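Local coordinates for protein neural CELL adhesion molecule (Homo sapiens, PDB 2VKX) that probably mediates adhesion between cells as a surface receptor of neural tissue, and is represented here by two tandem fibronectin type III domains, at residues Gly136-Arg141 / Glu185-Lys190; Lys170-Asn175 / Phe196-Ala201. The protein carries 1 engineered substitution. All coordinates share one frame; numbering follows the deposited sequence.

Interaction 1: residues Gly136-Arg141 / Glu185-Lys190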
ATOM      1  N   GLY A 136       2.587  -0.149  10.286  1.00 24.58           N
ATOM      2  CA  GLY A 136       1.976  -1.372  10.779  1.00 28.25           C
ATOM      3  C   GLY A 136       0.641  -1.768  10.174  1.00 31.62           C
ATOM      4  O   GLY A 136       0.100  -2.839  10.498  1.00 32.53           O
ATOM      5  N   GLY A 137       0.105  -0.914   9.304  1.00 31.25           N
ATOM      6  CA  GLY A 137      -1.162  -1.212   8.668  1.00 30.04           C
ATOM      7  C   GLY A 137      -2.298  -0.382   9.218  1.00 30.71           C
ATOM      8  O   GLY A 137      -3.460  -0.557   8.821  1.00 29.11           O
ATOM      9  N   SER A 138      -1.963   0.523  10.133  1.00 29.88           N
ATOM     10  CA  SER A 138      -2.949   1.397  10.749  1.00 30.63           C
ATOM     11  C   SER A 138      -2.375   2.797  10.962  1.00 31.13           C
ATOM     12  O   SER A 138      -1.221   2.958  11.358  1.00 30.48           O
ATOM     13  CB  SER A 138      -3.404   0.803  12.082  1.00 30.77           C
ATOM     14  OG  SER A 138      -4.144   1.751  12.828  1.00 36.23           O
ATOM     15  N   PRO A 139      -3.180   3.835  10.701  1.00 32.54           N
ATOM     16  CA  PRO A 139      -2.733   5.224  10.869  1.00 34.42           C
ATOM     17  C   PRO A 139      -1.969   5.434  12.175  1.00 36.08           C
ATOM     18  O   PRO A 139      -2.214   4.736  13.165  1.00 38.16           O
ATOM     19  CB  PRO A 139      -4.042   6.011  10.844  1.00 31.67           C
ATOM     20  CG  PRO A 139      -4.882   5.203   9.933  1.00 31.23           C
ATOM     21  CD  PRO A 139      -4.615   3.789  10.382  1.00 31.08           C
ATOM     22  N   ILE A 140      -1.044   6.386  12.179  1.00 35.85           N
ATOM     23  CA  ILE A 140      -0.287   6.667  13.382  1.00 35.31           C
ATOM     24  C   ILE A 140      -1.037   7.689  14.213  1.00 37.36           C
ATOM     25  O   ILE A 140      -1.416   8.749  13.723  1.00 36.45           O
ATOM     26  CB  ILE A 140       1.135   7.151  13.043  1.00 32.88           C
ATOM     27  CG1 ILE A 140       1.981   5.928  12.686  1.00 31.70           C
ATOM     28  CG2 ILE A 140       1.748   7.924  14.219  1.00 29.66           C
ATOM     29  CD1 ILE A 140       3.409   6.227  12.375  1.00 34.01           C
ATOM     30  N   ARG A 141      -1.268   7.344  15.475  1.00 40.08           N
ATOM     31  CA  ARG A 141      -1.997   8.208  16.387  1.00 41.57           C
ATOM     32  C   ARG A 141      -1.131   9.357  16.882  1.00 40.33           C
ATOM     33  O   ARG A 141      -1.500  10.517  16.730  1.00 39.99           O
ATOM     34  CB  ARG A 141      -2.519   7.383  17.571  1.00 46.38           C
ATOM     35  CG  ARG A 141      -3.405   8.167  18.558  1.00 55.51           C
ATOM     36  CD  ARG A 141      -3.671   7.382  19.869  1.00 59.53           C
ATOM     37  NE  ARG A 141      -4.291   8.201  20.916  1.00 59.88           N
ATOM     38  CZ  ARG A 141      -4.348   7.850  22.200  1.00 59.23           C
ATOM     39  NH1 ARG A 141      -3.824   6.700  22.595  1.00 57.91           N
ATOM     40  NH2 ARG A 141      -4.920   8.652  23.089  1.00 58.79           N
ATOM     41  N   GLU A 185       3.239   5.496  17.587  1.00 32.62           N
ATOM     42  CA  GLU A 185       2.132   4.746  18.157  1.00 34.64           C
ATOM     43  C   GLU A 185       0.837   4.794  17.368  1.00 36.00           C
ATOM     44  O   GLU A 185       0.425   5.859  16.897  1.00 36.42           O
ATOM     45  CB  GLU A 185       1.863   5.238  19.575  1.00 35.92           C
ATOM     46  CG  GLU A 185       0.613   4.674  20.191  1.00 40.94           C
ATOM     47  CD  GLU A 185       0.310   5.301  21.530  1.00 45.10           C
ATOM     48  OE1 GLU A 185       0.151   6.545  21.575  1.00 45.93           O
ATOM     49  OE2 GLU A 185       0.234   4.551  22.533  1.00 47.14           O
ATOM     50  N   ASN A 186       0.200   3.629  17.237  1.00 36.00           N
ATOM     51  CA  ASN A 186      -1.078   3.517  16.550  1.00 35.82           C
ATOM     52  C   ASN A 186      -2.123   2.810  17.433  1.00 36.68           C
ATOM     53  O   ASN A 186      -1.874   2.520  18.605  1.00 37.01           O
ATOM     54  CB  ASN A 186      -0.924   2.805  15.190  1.00 35.51           C
ATOM     55  CG  ASN A 186      -0.382   1.398  15.310  1.00 35.16           C
ATOM     56  OD1 ASN A 186      -0.308   0.842  16.397  1.00 36.17           O
ATOM     57  ND2 ASN A 186      -0.011   0.808  14.178  1.00 33.79           N
ATOM     58  N   GLN A 187      -3.296   2.545  16.869  1.00 37.22           N
ATOM     59  CA  GLN A 187      -4.377   1.915  17.610  1.00 38.32           C
ATOM     60  C   GLN A 187      -3.990   0.532  18.127  1.00 37.90           C
ATOM     61  O   GLN A 187      -4.668  -0.025  18.978  1.00 38.95           O
ATOM     62  CB  GLN A 187      -5.632   1.804  16.720  1.00 41.41           C
ATOM     63  CG  GLN A 187      -5.630   2.685  15.430  1.00 47.08           C
ATOM     64  CD  GLN A 187      -6.659   3.843  15.436  1.00 48.83           C
ATOM     65  OE1 GLN A 187      -6.921   4.462  14.393  1.00 45.48           O
ATOM     66  NE2 GLN A 187      -7.229   4.139  16.610  1.00 47.43           N
ATOM     67  N   GLN A 188      -2.890  -0.010  17.623  1.00 37.65           N
ATOM     68  CA  GLN A 188      -2.426  -1.343  17.998  1.00 36.09           C
ATOM     69  C   GLN A 188      -1.347  -1.341  19.093  1.00 35.18           C
ATOM     70  O   GLN A 188      -1.139  -2.347  19.774  1.00 33.35           O
ATOM     71  CB  GLN A 188      -1.897  -2.040  16.738  1.00 37.79           C
ATOM     72  CG  GLN A 188      -1.388  -3.469  16.918  1.00 43.66           C
ATOM     73  CD  GLN A 188      -2.510  -4.492  17.048  1.00 47.30           C
ATOM     74  OE1 GLN A 188      -3.469  -4.480  16.269  1.00 48.39           O
ATOM     75  NE2 GLN A 188      -2.388  -5.392  18.026  1.00 47.47           N
ATOM     76  N   GLY A 189      -0.654  -0.217  19.257  1.00 33.62           N
ATOM     77  CA  GLY A 189       0.390  -0.146  20.263  1.00 32.60           C
ATOM     78  C   GLY A 189       1.596   0.697  19.883  1.00 32.25           C
ATOM     79  O   GLY A 189       1.570   1.433  18.899  1.00 31.67           O
ATOM     80  N   LYS A 190       2.660   0.579  20.675  1.00 31.81           N
ATOM     81  CA  LYS A 190       3.889   1.333  20.458  1.00 31.66           C
ATOM     82  C   LYS A 190       5.009   0.576  19.734  1.00 31.85           C
ATOM     83  O   LYS A 190       5.140  -0.646  19.822  1.00 30.88           O
ATOM     84  CB  LYS A 190       4.433   1.833  21.792  1.00 31.49           C
ATOM     85  CG  LYS A 190       3.493   2.744  22.548  1.00 33.57           C
ATOM     86  CD  LYS A 190       3.948   2.879  24.002  1.00 34.32           C
ATOM     87  CE  LYS A 190       3.002   3.746  24.817  1.00 35.18           C
ATOM     88  NZ  LYS A 190       3.293   3.635  26.275  1.00 34.70           N
TER

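Interaction 2: residues Lys170-Asn175 / Phe196-Ala201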
ATOM      1  N   LYS A 170      14.527  23.181  22.550  1.00 40.06           N
ATOM      2  CA  LYS A 170      15.190  24.450  22.866  1.00 41.22           C
ATOM      3  C   LYS A 170      15.526  24.572  24.345  1.00 40.93           C
ATOM      4  O   LYS A 170      15.299  23.648  25.126  1.00 40.22           O
ATOM      5  CB  LYS A 170      14.279  25.629  22.506  1.00 42.77           C
ATOM      6  CG  LYS A 170      13.568  25.515  21.180  1.00 45.03           C
ATOM      7  CD  LYS A 170      12.479  26.567  21.045  1.00 46.29           C
ATOM      8  CE  LYS A 170      11.773  26.429  19.709  1.00 49.10           C
ATOM      9  NZ  LYS A 170      10.604  27.341  19.591  1.00 54.06           N
ATOM     10  N   SER A 171      16.046  25.745  24.706  1.00 40.84           N
ATOM     11  CA  SER A 171      16.417  26.086  26.081  1.00 40.87           C
ATOM     12  C   SER A 171      17.008  24.944  26.898  1.00 39.93           C
ATOM     13  O   SER A 171      16.523  24.667  27.993  1.00 39.41           O
ATOM     14  CB  SER A 171      15.199  26.632  26.832  1.00 42.02           C
ATOM     15  OG  SER A 171      14.639  27.761  26.185  1.00 46.21           O
ATOM     16  N   LEU A 172      18.049  24.298  26.376  1.00 38.17           N
ATOM     17  CA  LEU A 172      18.700  23.187  27.064  1.00 37.01           C
ATOM     18  C   LEU A 172      19.884  23.697  27.884  1.00 37.10           C
ATOM     19  O   LEU A 172      20.220  24.871  27.814  1.00 37.18           O
ATOM     20  CB  LEU A 172      19.194  22.162  26.038  1.00 35.21           C
ATOM     21  CG  LEU A 172      18.136  21.476  25.167  1.00 34.42           C
ATOM     22  CD1 LEU A 172      18.799  20.763  24.004  1.00 30.72           C
ATOM     23  CD2 LEU A 172      17.331  20.500  26.013  1.00 32.48           C
ATOM     24  N   ASP A 173      20.505  22.823  28.669  1.00 37.59           N
ATOM     25  CA  ASP A 173      21.668  23.228  29.446  1.00 38.47           C
ATOM     26  C   ASP A 173      22.858  23.281  28.501  1.00 38.72           C
ATOM     27  O   ASP A 173      22.915  22.517  27.534  1.00 38.96           O
ATOM     28  CB  ASP A 173      21.972  22.225  30.559  1.00 40.02           C
ATOM     29  CG  ASP A 173      20.843  22.096  31.558  1.00 41.85           C
ATOM     30  OD1 ASP A 173      20.003  23.018  31.633  1.00 41.91           O
ATOM     31  OD2 ASP A 173      20.807  21.075  32.280  1.00 43.21           O
ATOM     32  N   TRP A 174      23.806  24.173  28.777  1.00 38.59           N
ATOM     33  CA  TRP A 174      24.998  24.305  27.937  1.00 37.38           C
ATOM     34  C   TRP A 174      26.065  23.280  28.313  1.00 34.85           C
ATOM     35  O   TRP A 174      26.171  22.874  29.469  1.00 32.95           O
ATOM     36  CB  TRP A 174      25.612  25.712  28.053  1.00 38.88           C
ATOM     37  CG  TRP A 174      24.730  26.825  27.600  1.00 39.95           C
ATOM     38  CD1 TRP A 174      23.778  27.476  28.337  1.00 41.21           C
ATOM     39  CD2 TRP A 174      24.683  27.394  26.291  1.00 41.11           C
ATOM     40  NE1 TRP A 174      23.138  28.417  27.562  1.00 40.65           N
ATOM     41  CE2 TRP A 174      23.673  28.387  26.301  1.00 41.96           C
ATOM     42  CE3 TRP A 174      25.394  27.164  25.104  1.00 41.81           C
ATOM     43  CZ2 TRP A 174      23.358  29.148  25.167  1.00 42.13           C
ATOM     44  CZ3 TRP A 174      25.078  27.924  23.973  1.00 41.91           C
ATOM     45  CH2 TRP A 174      24.070  28.902  24.016  1.00 41.94           C
ATOM     46  N   ASN A 175      26.858  22.879  27.326  1.00 34.14           N
ATOM     47  CA  ASN A 175      27.936  21.909  27.529  1.00 33.24           C
ATOM     48  C   ASN A 175      27.424  20.638  28.209  1.00 32.42           C
ATOM     49  O   ASN A 175      28.105  20.069  29.060  1.00 31.68           O
ATOM     50  CB  ASN A 175      29.043  22.543  28.374  1.00 30.21           C
ATOM     51  CG  ASN A 175      30.276  21.679  28.457  1.00 29.78           C
ATOM     52  OD1 ASN A 175      30.741  21.144  27.449  1.00 29.96           O
ATOM     53  ND2 ASN A 175      30.822  21.545  29.657  1.00 26.56           N
ATOM     54  N   PHE A 196      18.530   8.888  19.916  1.00 34.95           N
ATOM     55  CA  PHE A 196      19.434   9.834  19.282  1.00 33.85           C
ATOM     56  C   PHE A 196      20.186  10.559  20.397  1.00 33.47           C
ATOM     57  O   PHE A 196      19.580  11.033  21.357  1.00 32.37           O
ATOM     58  CB  PHE A 196      18.608  10.830  18.460  1.00 33.82           C
ATOM     59  CG  PHE A 196      19.427  11.811  17.713  1.00 34.70           C
ATOM     60  CD1 PHE A 196      20.017  11.459  16.500  1.00 36.10           C
ATOM     61  CD2 PHE A 196      19.649  13.078  18.234  1.00 33.92           C
ATOM     62  CE1 PHE A 196      20.826  12.356  15.810  1.00 35.17           C
ATOM     63  CE2 PHE A 196      20.451  13.988  17.563  1.00 34.85           C
ATOM     64  CZ  PHE A 196      21.047  13.629  16.344  1.00 37.20           C
ATOM     65  N   VAL A 197      21.503  10.640  20.280  1.00 33.33           N
ATOM     66  CA  VAL A 197      22.299  11.306  21.306  1.00 31.56           C
ATOM     67  C   VAL A 197      23.066  12.505  20.769  1.00 29.86           C
ATOM     68  O   VAL A 197      23.697  12.428  19.719  1.00 29.08           O
ATOM     69  CB  VAL A 197      23.293  10.326  21.962  1.00 30.81           C
ATOM     70  CG1 VAL A 197      24.092  11.030  23.039  1.00 30.78           C
ATOM     71  CG2 VAL A 197      22.539   9.180  22.563  1.00 31.35           C
ATOM     72  N   PHE A 198      23.006  13.614  21.501  1.00 28.03           N
ATOM     73  CA  PHE A 198      23.698  14.823  21.091  1.00 26.15           C
ATOM     74  C   PHE A 198      24.266  15.599  22.280  1.00 27.10           C
ATOM     75  O   PHE A 198      24.012  15.279  23.445  1.00 24.36           O
ATOM     76  CB  PHE A 198      22.753  15.718  20.290  1.00 22.58           C
ATOM     77  CG  PHE A 198      21.646  16.279  21.100  1.00 20.68           C
ATOM     78  CD1 PHE A 198      21.784  17.512  21.721  1.00 20.02           C
ATOM     79  CD2 PHE A 198      20.485  15.545  21.305  1.00 20.12           C
ATOM     80  CE1 PHE A 198      20.781  18.009  22.542  1.00 20.23           C
ATOM     81  CE2 PHE A 198      19.477  16.026  22.120  1.00 21.10           C
ATOM     82  CZ  PHE A 198      19.624  17.265  22.745  1.00 22.84           C
ATOM     83  N   ARG A 199      25.025  16.639  21.956  1.00 28.67           N
ATOM     84  CA  ARG A 199      25.675  17.463  22.949  1.00 30.33           C
ATOM     85  C   ARG A 199      25.650  18.944  22.583  1.00 32.51           C
ATOM     86  O   ARG A 199      26.138  19.348  21.523  1.00 35.21           O
ATOM     87  CB  ARG A 199      27.115  16.989  23.125  1.00 28.53           C
ATOM     88  CG  ARG A 199      27.945  17.890  23.981  1.00 28.48           C
ATOM     89  CD  ARG A 199      29.152  17.180  24.522  1.00 29.17           C
ATOM     90  NE  ARG A 199      30.020  18.125  25.217  1.00 31.61           N
ATOM     91  CZ  ARG A 199      30.945  17.785  26.108  1.00 29.15           C
ATOM     92  NH1 ARG A 199      31.127  16.507  26.422  1.00 27.36           N
ATOM     93  NH2 ARG A 199      31.681  18.727  26.681  1.00 24.65           N
ATOM     94  N   THR A 200      25.087  19.752  23.473  1.00 32.77           N
ATOM     95  CA  THR A 200      24.999  21.183  23.245  1.00 33.58           C
ATOM     96  C   THR A 200      26.382  21.817  23.294  1.00 34.39           C
ATOM     97  O   THR A 200      27.344  21.204  23.768  1.00 32.64           O
ATOM     98  CB  THR A 200      24.095  21.851  24.292  1.00 33.72           C
ATOM     99  OG1 THR A 200      24.591  21.570  25.611  1.00 34.52           O
ATOM    100  CG2 THR A 200      22.683  21.326  24.166  1.00 31.40           C
ATOM    101  N   ALA A 201      26.472  23.042  22.791  1.00 35.59           N
ATOM    102  CA  ALA A 201      27.728  23.774  22.769  1.00 37.41           C
ATOM    103  C   ALA A 201      28.125  24.243  24.172  1.00 39.26           C
ATOM    104  O   ALA A 201      27.350  24.130  25.124  1.00 36.91           O
ATOM    105  CB  ALA A 201      27.619  24.958  21.826  1.00 36.69           C
TER

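Interaction 1: residues Gly136-Arg141 / Glu185-Lys190
In this fibronectin type III domain the BC loop and the start of strand C, residues 136-141, pack against the FG hairpin turn, residues 185-190, and R141 and E185 join the two through their backbones. R141 N donates to E185 O (2.7 Å), with the donor in the carbonyl plane but the N-H bent to 137°.

The charged side chains of the same two residues run alongside each other, pointing the same way. Both leave the backbone with CG trans to N (chi1 -175° in R141, 172° in E185) and continue extended, which carries the charged groups outward together. R141 NH1 stays 4.1 Å from E185 OE1, and no N-H aims at that oxygen, so the attraction is probably a general electrostatic one.

Packing is centred on N186, whose CB packs against the carbonyl oxygen of P139 while ND2 lies beside S138, 4.0 Å from S138 CB. ND2 also makes weak hydrogen bonds to the carbonyls of D135 and R108, the latter in the interdomain linker. Q187 lies beside S138, its aliphatic CG near the serine hydroxyl. G136 and G137 have positive phi, where a CB would press on the preceding carbonyl oxygen; at G136 it would also point toward the N186 amide. G137 O accepts from S21 of the first domain.

The hairpin itself is a type I turn from N186 to G189, with an Asx turn built in. Asparagine suits this corner because its short side chain lets the amide oxygen reach forward to the backbone N-H groups two and three residues on: N186 OD1 accepts from Q188 N (3.0 Å), which approaches from above the carbonyl plane, and weakly from G189 N (3.1 Å).

Interaction 2: residues Lys170-Asn175 / Phe196-Ala201
T200 OG1, just beyond the end of strand G in a fibronectin type III domain, donates to D173 O (2.7 Å) on a lone pair of that carbonyl and accepts from A176 N. With chi1 at 57°, OG1 sits between the backbone N and carbonyl carbon of T200, facing the EF loop; CG2 is left for the apolar side. Threonine suits the place because its branched end serves both needs. The loop belongs to a tyrosine corner: Y178, at the start of strand F, sends its hydroxyl to D173 N, so the D173 peptides are held by Y178 on one hand and T200 on the other.

Two more bonds join the loop to the strand end. N175 N donates to A201 O (2.6 Å), and this same carbonyl oxygen lies at the edge of the W174 ring, near its plane. N175 takes positive backbone angles (phi 53°), which asparagine tolerates well. Its side chain runs alongside R199, where NH2 donates to N175 OD1 (2.7 Å); amide and guanidinium planes are turned 64° apart, so the pair meets at a slant. R199 NH1 also has a long, weak ion pair with E177.

On the apolar side L172 and F198 approach from opposite directions. The branched L172 also touches T200, its CD1 lying 3.9 Å from T200 CG2, and the same methyl meets the edge of the F198 ring at CE1, 3.7 Å away.

How the interactions relate
Following the chain, the loop 136-141 leads into strand 140-149; then comes the EF loop 170-175, next the FG turn 185-190, and finally the end of strand 189-199 with 196-201. Interaction 1 closes the loop from the BC region to the FG turn, and interaction 2 closes the one from the EF loop to the C-terminal end. Their segments alternate, so the two closures cross. Both involve strand 189-199, which leaves interaction 1 and arrives at interaction 2, and strand 177-186 runs back beside it. The contacts lie apart, with centres about 31 Å from each other, one facing the first domain and the other near the C terminus.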